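Local structure of uncharacterized protein (Legionella pneumophila subsp. pneumophila, 5DGG) at residues T136-H141 with D160-L165. The protein is of unknown function, but this central part belongs to the Legionella ubiquitin-specific protease A family of the CA peptidase clan and is probably a cysteine protease-like domain. Residues are numbered along the deposited sequence; the frame is centred on the assembly and turned at random.
Sequences TCAYSH and DTLDNL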
ATOM      1  N   THR A 136      -6.673   2.590   0.278  1.00 22.20           N
ATOM      2  CA  THR A 136      -5.319   2.097   0.189  1.00 21.78           C
ATOM      3  C   THR A 136      -4.445   3.038  -0.679  1.00 23.59           C
ATOM      4  O   THR A 136      -3.279   3.316  -0.336  1.00 22.77           O
ATOM      5  CB  THR A 136      -5.330   0.610  -0.307  1.00 22.33           C
ATOM      6  OG1 THR A 136      -5.911  -0.208   0.720  1.00 22.01           O
ATOM      7  CG2 THR A 136      -3.943   0.161  -0.592  1.00 21.58           C
ATOM      8  N   CYS A 137      -5.007   3.572  -1.764  1.00 24.76           N
ATOM      9  CA  CYS A 137      -4.294   4.498  -2.629  1.00 25.53           C
ATOM     10  C   CYS A 137      -3.970   5.776  -1.908  1.00 25.79           C
ATOM     11  O   CYS A 137      -2.802   6.266  -1.904  1.00 25.29           O
ATOM     12  CB  CYS A 137      -5.093   4.821  -3.888  1.00 29.96           C
ATOM     13  SG  CYS A 137      -4.981   3.558  -5.151  1.00 35.61           S
ATOM     14  N   ALA A 138      -4.973   6.304  -1.205  1.00 25.86           N
ATOM     15  CA  ALA A 138      -4.783   7.554  -0.496  1.00 25.00           C
ATOM     16  C   ALA A 138      -3.831   7.376   0.680  1.00 25.04           C
ATOM     17  O   ALA A 138      -2.980   8.231   0.952  1.00 24.02           O
ATOM     18  CB  ALA A 138      -6.103   8.113  -0.020  1.00 27.46           C
ATOM     19  N   TYR A 139      -3.978   6.280   1.404  1.00 23.97           N
ATOM     20  CA  TYR A 139      -3.050   5.998   2.515  1.00 23.70           C
ATOM     21  C   TYR A 139      -1.582   5.849   2.036  1.00 23.32           C
ATOM     22  O   TYR A 139      -0.635   6.297   2.740  1.00 22.17           O
ATOM     23  CB  TYR A 139      -3.551   4.821   3.363  1.00 22.20           C
ATOM     24  CG  TYR A 139      -2.826   4.626   4.696  1.00 23.84           C
ATOM     25  CD1 TYR A 139      -3.196   5.327   5.802  1.00 24.87           C
ATOM     26  CD2 TYR A 139      -1.756   3.718   4.814  1.00 23.52           C
ATOM     27  CE1 TYR A 139      -2.531   5.211   7.005  1.00 27.10           C
ATOM     28  CE2 TYR A 139      -1.095   3.545   6.023  1.00 24.37           C
ATOM     29  CZ  TYR A 139      -1.487   4.307   7.125  1.00 25.66           C
ATOM     30  OH  TYR A 139      -0.892   4.186   8.342  1.00 25.70           O
ATOM     31  N   SER A 140      -1.419   5.240   0.851  1.00 22.91           N
ATOM     32  CA  SER A 140      -0.133   5.085   0.253  1.00 22.59           C
ATOM     33  C   SER A 140       0.515   6.458  -0.085  1.00 23.58           C
ATOM     34  O   SER A 140       1.733   6.671   0.043  1.00 24.28           O
ATOM     35  CB  SER A 140      -0.237   4.187  -0.989  1.00 23.29           C
ATOM     36  OG  SER A 140      -0.629   2.861  -0.628  1.00 21.20           O
ATOM     37  N   HIS A 141      -0.283   7.376  -0.591  1.00 24.82           N
ATOM     38  CA  HIS A 141       0.160   8.753  -0.761  1.00 25.02           C
ATOM     39  C   HIS A 141       0.555   9.383   0.594  1.00 25.37           C
ATOM     40  O   HIS A 141       1.583  10.025   0.706  1.00 27.03           O
ATOM     41  CB  HIS A 141      -0.926   9.553  -1.468  1.00 26.21           C
ATOM     42  CG  HIS A 141      -0.991   9.298  -2.939  1.00 28.08           C
ATOM     43  ND1 HIS A 141      -0.163   9.933  -3.836  1.00 30.97           N
ATOM     44  CD2 HIS A 141      -1.723   8.430  -3.663  1.00 28.42           C
ATOM     45  CE1 HIS A 141      -0.408   9.492  -5.054  1.00 31.62           C
ATOM     46  NE2 HIS A 141      -1.351   8.580  -4.977  1.00 30.52           N
ATOM     47  N   ASP A 160      -5.244  14.732   2.112  1.00 31.83           N
ATOM     48  CA  ASP A 160      -6.064  15.614   2.961  1.00 34.74           C
ATOM     49  C   ASP A 160      -7.508  15.161   2.980  1.00 33.24           C
ATOM     50  O   ASP A 160      -8.175  15.298   3.993  1.00 36.36           O
ATOM     51  CB  ASP A 160      -5.991  17.097   2.534  1.00 37.36           C
ATOM     52  CG  ASP A 160      -4.547  17.663   2.532  1.00 40.16           C
ATOM     53  OD1 ASP A 160      -3.624  17.052   3.132  1.00 39.97           O
ATOM     54  OD2 ASP A 160      -4.346  18.705   1.880  1.00 40.66           O
ATOM     55  N   THR A 161      -8.009  14.606   1.884  1.00 32.44           N
ATOM     56  CA  THR A 161      -9.362  14.044   1.936  1.00 32.09           C
ATOM     57  C   THR A 161      -9.414  12.872   2.919  1.00 31.90           C
ATOM     58  O   THR A 161     -10.269  12.821   3.860  1.00 28.56           O
ATOM     59  CB  THR A 161      -9.863  13.654   0.555  1.00 33.29           C
ATOM     60  OG1 THR A 161      -9.867  14.823  -0.277  1.00 34.31           O
ATOM     61  CG2 THR A 161     -11.274  13.070   0.640  1.00 33.82           C
ATOM     62  N   LEU A 162      -8.523  11.912   2.707  1.00 29.65           N
ATOM     63  CA  LEU A 162      -8.462  10.754   3.612  1.00 28.81           C
ATOM     64  C   LEU A 162      -8.341  11.154   5.068  1.00 29.16           C
ATOM     65  O   LEU A 162      -9.089  10.670   5.934  1.00 29.17           O
ATOM     66  CB  LEU A 162      -7.256   9.877   3.270  1.00 26.87           C
ATOM     67  CG  LEU A 162      -6.929   8.753   4.284  1.00 26.20           C
ATOM     68  CD1 LEU A 162      -7.969   7.686   4.243  1.00 26.23           C
ATOM     69  CD2 LEU A 162      -5.602   8.121   3.946  1.00 27.97           C
ATOM     70  N   ASP A 163      -7.397  12.033   5.358  1.00 30.25           N
ATOM     71  CA  ASP A 163      -7.104  12.365   6.748  1.00 33.54           C
ATOM     72  C   ASP A 163      -8.239  13.048   7.490  1.00 35.44           C
ATOM     73  O   ASP A 163      -8.436  12.829   8.699  1.00 35.68           O
ATOM     74  CB  ASP A 163      -5.904  13.288   6.809  1.00 37.54           C
ATOM     75  CG  ASP A 163      -5.372  13.425   8.202  1.00 40.59           C
ATOM     76  OD1 ASP A 163      -4.780  12.462   8.712  1.00 41.68           O
ATOM     77  OD2 ASP A 163      -5.574  14.487   8.817  1.00 44.13           O
ATOM     78  N   ASN A 164      -8.977  13.901   6.779  1.00 34.50           N
ATOM     79  CA  ASN A 164     -10.028  14.681   7.423  1.00 37.00           C
ATOM     80  C   ASN A 164     -11.397  14.127   7.252  1.00 38.47           C
ATOM     81  O   ASN A 164     -12.203  14.304   8.155  1.00 38.22           O
ATOM     82  CB  ASN A 164      -9.964  16.129   6.935  1.00 36.49           C
ATOM     83  CG  ASN A 164      -8.644  16.765   7.312  1.00 37.43           C
ATOM     84  OD1 ASN A 164      -8.448  17.114   8.447  1.00 35.99           O
ATOM     85  ND2 ASN A 164      -7.708  16.826   6.381  1.00 36.20           N
ATOM     86  N   LEU A 165     -11.668  13.465   6.116  1.00 37.56           N
ATOM     87  CA  LEU A 165     -13.024  13.010   5.777  1.00 38.36           C
ATOM     88  C   LEU A 165     -13.254  11.507   5.589  1.00 37.89           C
ATOM     89  O   LEU A 165     -14.406  11.083   5.473  1.00 35.22           O
ATOM     90  CB  LEU A 165     -13.448  13.658   4.472  1.00 40.84           C
ATOM     91  CG  LEU A 165     -13.602  15.172   4.555  1.00 45.48           C
ATOM     92  CD1 LEU A 165     -13.662  15.764   3.142  1.00 48.80           C
ATOM     93  CD2 LEU A 165     -14.856  15.493   5.362  1.00 45.13           C
TER
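Leu-162 reaches across from helix 156-165 and lays one methyl, CD2, on the backbone of helix 132-146 between Ala-138 and Tyr-139. Its chi1 of 170° sets CG anti to the backbone N and beside the carbonyl carbon, and chi2 (70°) turns the fork so that CD2 is the methyl that reaches the other helix. Leu-162 CD2 lies 3.5 Å from Tyr-139 N; leucine suits the place because its branch is long enough to meet main chain as well as side chains. Alanine suits its place because a lone methyl lets the second helix come close; Ala-138 CB meets Leu-162 CB at 3.9 Å, and the CA atoms of the two residues are 6.4 Å apart. Tyr-139 offers its CB to Leu-162 CD2, also at 3.9 Å; CG stands opposite the backbone N (chi1 -168°), and the ring meets that methyl at its edge, near its plane. Tyrosine joins this apolar edge to a polar tip: the ring also stacks with Phe-86, and its hydroxyl hydrogen-bonds Glu-84, both on strand 81-86 of the mixed five-stranded sheet. Helix 132-146 is therefore sandwiched between that sheet and helix 156-165, an alpha/beta arrangement consistent with membership of the CA peptidase clan. No hydrogen bond spans the two segments, and the three touching residues are all buried. Away from Leu-162, Ser-140's short hydroxyl folds back, OG to Thr-136 O at 2.7 Å, joining Ser-140 N on that carbonyl from the opposite face of its plane; Tyr-68 also bonds OG.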